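Local coordinates for interpain A (Prevotella intermedia, PDB 3BB7), which probably cleaves proteins as a cysteine peptidase of the C10 family, here a zymogen fragment with the prosegment still joined to the catalytic domain, at residues A[137-142]-A[149-154]; A[129-134]-A[159-164]; A[44-49]-A[284-289]. The protein carries 1 engineered substitution. All coordinates share one frame; numbering follows the deposited sequence. Where two conformers were deposited one is given.

Interaction 1. Residues A[137-142]-A[149-154]; sequences SHTVHY and GVAISA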
loop_
_atom_site.group_PDB
_atom_site.type_symbol
_atom_site.label_atom_id
_atom_site.label_comp_id
_atom_site.label_asym_id
_atom_site.label_seq_id
_atom_site.Cartn_x
_atom_site.Cartn_y
_atom_site.Cartn_z
ATOM N N SER A 137 10.646 22.586 4.883
ATOM C CA SER A 137 11.389 22.037 3.752
ATOM C C SER A 137 12.319 20.973 4.251
ATOM O O SER A 137 12.632 20.927 5.433
ATOM C CB SER A 137 12.203 23.138 3.051
ATOM O OG SER A 137 13.063 23.811 3.946
ATOM N N HIS A 138 12.743 20.103 3.337
ATOM C CA HIS A 138 13.659 19.036 3.700
ATOM C C HIS A 138 14.342 18.505 2.458
ATOM O O HIS A 138 13.820 18.613 1.360
ATOM C CB HIS A 138 12.904 17.896 4.392
ATOM C CG HIS A 138 13.781 16.837 4.996
ATOM N ND1 HIS A 138 14.740 17.109 5.947
ATOM C CD2 HIS A 138 13.778 15.487 4.836
ATOM C CE1 HIS A 138 15.314 15.972 6.322
ATOM N NE2 HIS A 138 14.744 14.976 5.669
ATOM N N THR A 139 15.513 17.903 2.674
ATOM C CA THR A 139 16.321 17.333 1.613
ATOM C C THR A 139 16.786 15.938 2.021
ATOM O O THR A 139 17.146 15.724 3.198
ATOM C CB THR A 139 17.542 18.250 1.357
ATOM O OG1 THR A 139 17.077 19.533 0.928
ATOM C CG2 THR A 139 18.468 17.678 0.278
ATOM N N VAL A 140 16.705 14.976 1.092
ATOM C CA VAL A 140 17.446 13.716 1.233
ATOM C C VAL A 140 18.461 13.630 0.095
ATOM O O VAL A 140 18.510 14.512 -0.783
ATOM C CB VAL A 140 16.508 12.502 1.251
ATOM C CG1 VAL A 140 15.463 12.644 2.368
ATOM C CG2 VAL A 140 15.805 12.292 -0.108
ATOM N N HIS A 141 19.311 12.610 0.110
ATOM C CA HIS A 141 20.401 12.518 -0.874
ATOM C C HIS A 141 20.366 11.190 -1.586
ATOM O O HIS A 141 19.868 10.185 -1.044
ATOM C CB HIS A 141 21.765 12.760 -0.194
ATOM C CG HIS A 141 21.916 14.168 0.297
ATOM N ND1 HIS A 141 21.495 14.574 1.550
ATOM C CD2 HIS A 141 22.358 15.289 -0.331
ATOM C CE1 HIS A 141 21.695 15.878 1.682
ATOM N NE2 HIS A 141 22.233 16.332 0.563
ATOM N N TYR A 142 20.941 11.175 -2.793
ATOM C CA TYR A 142 21.116 9.947 -3.556
ATOM C C TYR A 142 22.588 9.789 -3.902
ATOM O O TYR A 142 23.161 10.648 -4.569
ATOM C CB TYR A 142 20.273 9.950 -4.834
ATOM C CG TYR A 142 20.547 8.703 -5.646
ATOM C CD1 TYR A 142 20.117 7.443 -5.197
ATOM C CD2 TYR A 142 21.252 8.772 -6.844
ATOM C CE1 TYR A 142 20.400 6.275 -5.915
ATOM C CE2 TYR A 142 21.532 7.621 -7.576
ATOM C CZ TYR A 142 21.106 6.374 -7.111
ATOM O OH TYR A 142 21.367 5.230 -7.830
ATOM N N GLY A 149 25.737 13.513 -1.366
ATOM C CA GLY A 149 25.247 12.960 -2.632
ATOM C C GLY A 149 24.376 13.968 -3.369
ATOM O O GLY A 149 24.328 15.145 -2.987
ATOM N N VAL A 150 23.656 13.505 -4.393
ATOM C CA VAL A 150 22.736 14.369 -5.165
ATOM C C VAL A 150 21.557 14.745 -4.277
ATOM O O VAL A 150 20.863 13.853 -3.746
ATOM C CB VAL A 150 22.257 13.659 -6.478
ATOM C CG1 VAL A 150 21.146 14.434 -7.156
ATOM C CG2 VAL A 150 23.396 13.486 -7.431
ATOM N N ALA A 151 21.269 16.047 -4.162
ATOM C CA ALA A 151 20.181 16.524 -3.301
ATOM C C ALA A 151 18.838 16.336 -3.953
ATOM O O ALA A 151 18.646 16.706 -5.109
ATOM C CB ALA A 151 20.387 18.026 -2.958
ATOM N N ILE A 152 17.903 15.802 -3.185
ATOM C CA ILE A 152 16.513 15.684 -3.621
ATOM C C ILE A 152 15.701 16.425 -2.555
ATOM O O ILE A 152 15.601 15.978 -1.416
ATOM C CB ILE A 152 16.085 14.207 -3.722
ATOM C CG1 ILE A 152 16.946 13.471 -4.783
ATOM C CG2 ILE A 152 14.579 14.116 -4.015
ATOM C CD1 ILE A 152 16.902 11.946 -4.657
ATOM N N SER A 153 15.137 17.576 -2.932
ATOM C CA SER A 153 14.565 18.515 -1.965
ATOM C C SER A 153 13.086 18.754 -2.200
ATOM O O SER A 153 12.613 18.680 -3.336
ATOM C CB SER A 153 15.308 19.850 -2.060
ATOM O OG SER A 153 16.684 19.642 -1.778
ATOM N N ALA A 154 12.378 19.095 -1.124
ATOM C CA ALA A 154 10.987 19.483 -1.207
ATOM C C ALA A 154 10.770 20.742 -0.363
ATOM O O ALA A 154 11.147 20.778 0.822
ATOM C CB ALA A 154 10.149 18.359 -0.661
#
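T139 and S153 meet hydroxyl to hydroxyl, with OG1 of T139 only 2.7 Å from OG of S153 in a hydrogen bond where either oxygen could be the donor. The two residues face each other as a non-hydrogen-bonded pair of an antiparallel beta hairpin. Both CB atoms stand on the same face of the hairpin, and with each oxygen anti to its carbonyl carbon (chi1 -62° in T139, -60° in S153) the two hydroxyls come within bonding distance. CG2 of T139, anti to the backbone N, touches CB of A151 at 3.8 Å and also lies near S153 OG. Further along this face, H141 brings an imidazole edge to the second strand: its CD2 is 3.3 Å from G149 O, which lies close to the ring plane.

On the reverse face the contact across the strands is apolar. V140 and I152 cross at a slant, CG2 of the valine 4.1 Å from CB of the isoleucine. CD1 of I152 runs on to CB of Y142, 3.9 Å away, while the phenol ring beyond that CB leads off from the hairpin.

Behind these side chains, the pairs H138–A154, V140–I152 and Y142–V150 each exchange two backbone hydrogen bonds. V150 O receives Y142 N and also faces CA of H141 at 3.2 Å, in a CA-H...O contact. The strand directions differ by 151°, a twisted antiparallel pair.

This two-stranded sheet is separate from the large one and lies on helix 176-192, where I152 packs on L187 and V191, and A154 on H188. V140 and I152 also touch Y197. At the far end, H138 bonds through NE2 to E194 while its ring meets Y218, and Y142 at the other end reaches L112.

Interaction 2. Residues A[129-134]-A[159-164]; sequences KYPVRG and TTYDWA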
loop_
_atom_site.group_PDB
_atom_site.type_symbol
_atom_site.label_atom_id
_atom_site.label_comp_id
_atom_site.label_asym_id
_atom_site.label_seq_id
_atom_site.Cartn_x
_atom_site.Cartn_y
_atom_site.Cartn_z
ATOM N N LYS A 129 -7.640 15.313 -0.437
ATOM C CA LYS A 129 -7.344 16.610 -1.052
ATOM C C LYS A 129 -6.844 17.596 0.010
ATOM O O LYS A 129 -7.318 18.738 0.126
ATOM C CB LYS A 129 -8.534 17.160 -1.840
ATOM C CG LYS A 129 -8.787 16.333 -3.082
ATOM C CD LYS A 129 -10.170 16.567 -3.638
ATOM C CE LYS A 129 -10.495 15.445 -4.625
ATOM N NZ LYS A 129 -9.664 14.199 -4.403
ATOM N N TYR A 130 -5.876 17.121 0.791
ATOM C CA TYR A 130 -5.411 17.855 1.972
ATOM C C TYR A 130 -3.986 17.423 2.233
ATOM O O TYR A 130 -3.680 16.261 2.027
ATOM C CB TYR A 130 -6.322 17.506 3.163
ATOM C CG TYR A 130 -6.013 18.210 4.467
ATOM C CD1 TYR A 130 -6.642 19.401 4.805
ATOM C CD2 TYR A 130 -5.116 17.646 5.387
ATOM C CE1 TYR A 130 -6.350 20.027 6.014
ATOM C CE2 TYR A 130 -4.824 18.262 6.581
ATOM C CZ TYR A 130 -5.457 19.445 6.893
ATOM O OH TYR A 130 -5.141 20.043 8.098
ATOM N N PRO A 131 -3.114 18.349 2.649
ATOM C CA PRO A 131 -3.341 19.753 2.963
ATOM C C PRO A 131 -3.369 20.636 1.721
ATOM O O PRO A 131 -3.029 20.177 0.597
ATOM C CB PRO A 131 -2.131 20.097 3.837
ATOM C CG PRO A 131 -1.037 19.277 3.219
ATOM C CD PRO A 131 -1.697 17.968 2.846
ATOM N N VAL A 132 -3.781 21.879 1.931
ATOM C CA VAL A 132 -3.695 22.901 0.887
ATOM C C VAL A 132 -2.230 23.202 0.538
ATOM O O VAL A 132 -1.849 23.192 -0.627
ATOM C CB VAL A 132 -4.419 24.197 1.280
ATOM C CG1 VAL A 132 -4.238 25.230 0.201
ATOM C CG2 VAL A 132 -5.886 23.968 1.529
ATOM N N ARG A 133 -1.413 23.437 1.560
ATOM C CA ARG A 133 0.038 23.646 1.425
ATOM C C ARG A 133 0.709 22.867 2.539
ATOM O O ARG A 133 0.078 22.554 3.550
ATOM C CB ARG A 133 0.415 25.155 1.525
ATOM C CG ARG A 133 -0.150 26.012 0.392
ATOM C CD ARG A 133 -0.091 27.508 0.693
ATOM N NE ARG A 133 1.260 27.962 1.000
ATOM C CZ ARG A 133 1.938 28.850 0.283
ATOM N NH1 ARG A 133 1.395 29.405 -0.797
ATOM N NH2 ARG A 133 3.162 29.191 0.651
ATOM N N GLY A 134 1.988 22.550 2.352
ATOM C CA GLY A 134 2.731 21.871 3.399
ATOM C C GLY A 134 3.356 22.881 4.356
ATOM O O GLY A 134 2.950 24.060 4.450
ATOM N N THR A 159 4.528 25.096 -1.307
ATOM C CA THR A 159 3.872 24.315 -2.331
ATOM C C THR A 159 2.378 24.230 -2.062
ATOM O O THR A 159 1.966 23.766 -0.991
ATOM C CB THR A 159 4.471 22.897 -2.420
ATOM O OG1 THR A 159 5.826 23.015 -2.830
ATOM C CG2 THR A 159 3.733 22.043 -3.460
ATOM N N THR A 160 1.572 24.698 -3.027
ATOM C CA THR A 160 0.135 24.501 -2.988
ATOM C C THR A 160 -0.153 23.279 -3.857
ATOM O O THR A 160 -0.084 23.366 -5.087
ATOM C CB THR A 160 -0.601 25.747 -3.528
ATOM O OG1 THR A 160 -0.240 26.879 -2.717
ATOM C CG2 THR A 160 -2.099 25.552 -3.473
ATOM N N TYR A 161 -0.453 22.139 -3.233
ATOM C CA TYR A 161 -0.656 20.893 -3.991
ATOM C C TYR A 161 -1.784 21.052 -5.001
ATOM O O TYR A 161 -2.851 21.591 -4.701
ATOM C CB TYR A 161 -0.840 19.679 -3.055
ATOM C CG TYR A 161 0.392 19.530 -2.215
ATOM C CD1 TYR A 161 0.408 19.956 -0.900
ATOM C CD2 TYR A 161 1.588 19.032 -2.770
ATOM C CE1 TYR A 161 1.588 19.914 -0.147
ATOM C CE2 TYR A 161 2.748 18.961 -2.027
ATOM C CZ TYR A 161 2.755 19.424 -0.707
ATOM O OH TYR A 161 3.945 19.409 0.026
ATOM N N ASP A 162 -1.538 20.631 -6.229
ATOM C CA ASP A 162 -2.471 20.914 -7.325
ATOM C C ASP A 162 -3.513 19.798 -7.434
ATOM O O ASP A 162 -3.535 19.030 -8.408
ATOM C CB ASP A 162 -1.692 21.116 -8.613
ATOM C CG ASP A 162 -2.556 21.654 -9.759
ATOM O OD1 ASP A 162 -2.006 21.747 -10.877
ATOM O OD2 ASP A 162 -3.753 22.000 -9.564
ATOM N N TRP A 163 -4.368 19.704 -6.416
ATOM C CA TRP A 163 -5.363 18.621 -6.341
ATOM C C TRP A 163 -6.253 18.505 -7.576
ATOM O O TRP A 163 -6.599 17.404 -7.990
ATOM C CB TRP A 163 -6.242 18.764 -5.091
ATOM C CG TRP A 163 -5.427 18.827 -3.827
ATOM C CD1 TRP A 163 -5.260 19.895 -3.000
ATOM C CD2 TRP A 163 -4.563 17.797 -3.322
ATOM N NE1 TRP A 163 -4.443 19.568 -1.951
ATOM C CE2 TRP A 163 -3.967 18.289 -2.142
ATOM C CE3 TRP A 163 -4.271 16.490 -3.730
ATOM C CZ2 TRP A 163 -3.083 17.514 -1.363
ATOM C CZ3 TRP A 163 -3.377 15.721 -2.968
ATOM C CH2 TRP A 163 -2.772 16.244 -1.806
ATOM N N ALA A 164 -6.597 19.643 -8.172
ATOM C CA ALA A 164 -7.505 19.635 -9.340
ATOM C C ALA A 164 -6.880 18.976 -10.568
ATOM O O ALA A 164 -7.636 18.610 -11.481
ATOM C CB ALA A 164 -7.973 21.069 -9.678
HETATM O O HOH W 1 -3.814 22.879 -2.544
#
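K129 and W163 are brought together by two torsions: a positive phi of 53° turns the chain at K129 out of helix 116-128, and the indole CG, anti to its carbonyl carbon (chi1 -56°), swings in beneath that turn. The result is a CH-pi contact, with K129 CA 4.0 Å from the centroid of the six-membered ring of W163 and over its face. Helix 116-128, which begins at the predicted nucleophile position, probably corresponds to the central helix of papain-like peptidases, the clan to which the C10 family belongs; here its C-terminal end is tied to the loop 159-164, and W163 also touches L125 and N126 on it.

CB of Y161 lies over the opposite face of the indole, toward its rim, 3.4 Å from the ring plane. A cis peptide bond between Y130 and P131 follows K129. P131 O sits in the plane of the indole and accepts from W163 NE1 at 3.0 Å, the nitrogen standing well above the plane of the carbonyl. The same oxygen is near the edge of the Y161 ring, 3.8 Å from CD1, while CG of P131 packs 4.3 Å from Y161 CE1. Y161 is anchored at its far end, where OH bonds to H188 of helix 176-192.

R133 CA makes a CA-H...O contact with T159 O. V132 O does double duty: it accepts hydrogen bonds from Y161 N at 3.1 Å and from a water 2.8 Å away, which also donates to Y161 O.

Interaction 3. Residues A[44-49]-A[284-289]; sequences VETDNP and WGWNGD
W286 lies with one indole face under the start of helix 49-68, overlapped by N48 and P49. N48 CA is 3.6 Å from the centroid of the five-membered ring and P49 CD 3.6 Å from that of the six-membered ring, two adjacent CH-pi contacts. The N48 amide is turned only 20° from the indole plane. Its CG, anti to the backbone N (chi1 -176°), is 3.6 Å from W286 CB, and ND2 gives a weak hydrogen bond to D289 O at 3.2 Å. ND2 also lies against CB of W284, whose ring stands steeply to the amide. OD1 of N48 accepts from F51 N, making N48 the N-cap of the helix.

Here, at one of the places where the prosegment, related to Spi protease inhibitors, meets the C10 catalytic domain, P49's side chain is about 6 Å from that of H267, the predicted proton acceptor, and about 7 Å from that of the engineered A116 at the nucleophile position.

T46 OG1 donates to D289 OD1, 2.7 Å away on the anti side of the carboxylate, and accepts from N48 N in an ST turn. In the indole plane, W286 NE1 donates to a water, which also accepts from D47 N.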
loop_
_atom_site.group_PDB
_atom_site.type_symbol
_atom_site.label_atom_id
_atom_site.label_comp_id
_atom_site.label_asym_id
_atom_site.label_seq_id
_atom_site.Cartn_x
_atom_site.Cartn_y
_atom_site.Cartn_z
ATOM N N VAL A 44 -2.744 -10.513 -14.809
ATOM C CA VAL A 44 -1.591 -10.519 -15.728
ATOM C C VAL A 44 -0.349 -10.507 -14.850
ATOM O O VAL A 44 -0.362 -9.907 -13.783
ATOM C CB VAL A 44 -1.558 -9.307 -16.710
ATOM C CG1 VAL A 44 -0.294 -9.341 -17.581
ATOM C CG2 VAL A 44 -2.774 -9.296 -17.613
ATOM N N GLU A 45 0.707 -11.190 -15.284
ATOM C CA GLU A 45 1.938 -11.216 -14.506
ATOM C C GLU A 45 2.453 -9.796 -14.362
ATOM O O GLU A 45 2.364 -8.962 -15.270
ATOM C CB GLU A 45 2.996 -12.147 -15.125
ATOM C CG GLU A 45 2.748 -13.649 -14.904
ATOM C CD GLU A 45 3.192 -14.153 -13.525
ATOM O OE1 GLU A 45 3.582 -15.337 -13.435
ATOM O OE2 GLU A 45 3.158 -13.389 -12.532
ATOM N N THR A 46 2.954 -9.517 -13.183
ATOM C CA THR A 46 3.270 -8.167 -12.823
ATOM C C THR A 46 4.431 -8.164 -11.861
ATOM O O THR A 46 4.600 -9.103 -11.110
ATOM C CB THR A 46 2.022 -7.473 -12.184
ATOM O OG1 THR A 46 2.370 -6.161 -11.736
ATOM C CG2 THR A 46 1.432 -8.284 -11.014
ATOM N N ASP A 47 5.238 -7.109 -11.904
ATOM C CA ASP A 47 6.368 -6.997 -11.001
ATOM C C ASP A 47 5.923 -6.507 -9.636
ATOM O O ASP A 47 6.718 -6.509 -8.718
ATOM C CB ASP A 47 7.414 -6.014 -11.556
ATOM C CG ASP A 47 8.247 -6.597 -12.677
ATOM O OD1 ASP A 47 8.201 -7.821 -12.917
ATOM O OD2 ASP A 47 8.984 -5.819 -13.314
ATOM N N ASN A 48 4.661 -6.088 -9.519
ATOM C CA ASN A 48 4.064 -5.557 -8.262
ATOM C C ASN A 48 4.732 -6.128 -6.997
ATOM O O ASN A 48 4.412 -7.217 -6.567
ATOM C CB ASN A 48 2.550 -5.866 -8.290
ATOM C CG ASN A 48 1.791 -5.296 -7.124
ATOM O OD1 ASN A 48 2.352 -4.992 -6.081
ATOM N ND2 ASN A 48 0.479 -5.208 -7.281
ATOM N N PRO A 49 5.668 -5.387 -6.395
ATOM C CA PRO A 49 6.407 -5.938 -5.252
ATOM C C PRO A 49 5.541 -6.163 -3.988
ATOM O O PRO A 49 5.832 -7.078 -3.186
ATOM C CB PRO A 49 7.490 -4.871 -4.991
ATOM C CG PRO A 49 7.617 -4.199 -6.342
ATOM C CD PRO A 49 6.198 -4.065 -6.780
ATOM N N TRP A 284 -2.475 -1.601 -4.378
ATOM C CA TRP A 284 -1.059 -1.945 -4.224
ATOM C C TRP A 284 -0.118 -0.844 -4.690
ATOM O O TRP A 284 1.086 -0.954 -4.456
ATOM C CB TRP A 284 -0.699 -3.202 -5.029
ATOM C CG TRP A 284 -1.519 -4.421 -4.688
ATOM C CD1 TRP A 284 -2.545 -4.951 -5.430
ATOM C CD2 TRP A 284 -1.369 -5.269 -3.538
ATOM N NE1 TRP A 284 -3.038 -6.085 -4.813
ATOM C CE2 TRP A 284 -2.356 -6.286 -3.640
ATOM C CE3 TRP A 284 -0.528 -5.241 -2.401
ATOM C CZ2 TRP A 284 -2.511 -7.277 -2.685
ATOM C CZ3 TRP A 284 -0.707 -6.264 -1.423
ATOM C CH2 TRP A 284 -1.688 -7.251 -1.590
ATOM N N GLY A 285 -0.633 0.167 -5.376
ATOM C CA GLY A 285 0.202 1.264 -5.884
ATOM C C GLY A 285 1.102 0.785 -7.016
ATOM O O GLY A 285 2.221 1.248 -7.159
ATOM N N TRP A 286 0.591 -0.134 -7.841
ATOM C CA TRP A 286 1.352 -0.641 -8.978
ATOM C C TRP A 286 0.505 -0.522 -10.223
ATOM O O TRP A 286 0.243 -1.504 -10.916
ATOM C CB TRP A 286 1.882 -2.054 -8.753
ATOM C CG TRP A 286 3.078 -2.350 -9.630
ATOM C CD1 TRP A 286 3.081 -3.052 -10.806
ATOM C CD2 TRP A 286 4.446 -1.927 -9.408
ATOM N NE1 TRP A 286 4.345 -3.099 -11.316
ATOM C CE2 TRP A 286 5.204 -2.406 -10.492
ATOM C CE3 TRP A 286 5.089 -1.175 -8.406
ATOM C CZ2 TRP A 286 6.595 -2.195 -10.588
ATOM C CZ3 TRP A 286 6.481 -0.966 -8.495
ATOM C CH2 TRP A 286 7.211 -1.476 -9.582
ATOM N N ASN A 287 0.048 0.705 -10.478
ATOM C CA ASN A 287 -0.712 1.053 -11.688
ATOM C C ASN A 287 -2.022 0.299 -11.801
ATOM O O ASN A 287 -2.519 0.066 -12.929
ATOM C CB ASN A 287 0.159 0.849 -12.946
ATOM C CG ASN A 287 1.528 1.435 -12.749
ATOM O OD1 ASN A 287 1.656 2.645 -12.589
ATOM N ND2 ASN A 287 2.537 0.576 -12.621
ATOM N N GLY A 288 -2.559 -0.091 -10.645
ATOM C CA GLY A 288 -3.826 -0.813 -10.588
ATOM C C GLY A 288 -3.664 -2.321 -10.732
ATOM O O GLY A 288 -4.629 -3.072 -10.467
ATOM N N ASP A 289 -2.467 -2.794 -11.072
ATOM C CA ASP A 289 -2.293 -4.232 -11.278
ATOM C C ASP A 289 -2.731 -4.982 -10.017
ATOM O O ASP A 289 -2.217 -4.747 -8.930
ATOM C CB ASP A 289 -0.837 -4.574 -11.521
ATOM C CG ASP A 289 -0.315 -4.082 -12.866
ATOM O OD1 ASP A 289 0.913 -4.282 -13.115
ATOM O OD2 ASP A 289 -1.106 -3.538 -13.681
HETATM O O HOH W 2 4.839 -4.908 -13.742
HETATM O O HOH W 3 3.445 -2.044 -4.853
#

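Interactions 1 and 2 both belong to the catalytic domain and are neighbours in sequence, the hairpin of interaction 1 nested inside the loop that interaction 2 closes; both lean on helix 176-192, sharing H188. Interaction 3 alone joins prosegment to catalytic domain, across 234 intervening residues, and is nearest the centre of the chain, its closest atoms about 16 Å from interaction 1 and about 15 Å from interaction 2. The hairpin depends on regular backbone pairing, with V140, I152 and A154 buried on the face turned to helix 176-192. The other two link loops around a tryptophan, at the surface in 129-134/159-164 and partly buried near the predicted catalytic residues in 44-49/284-289.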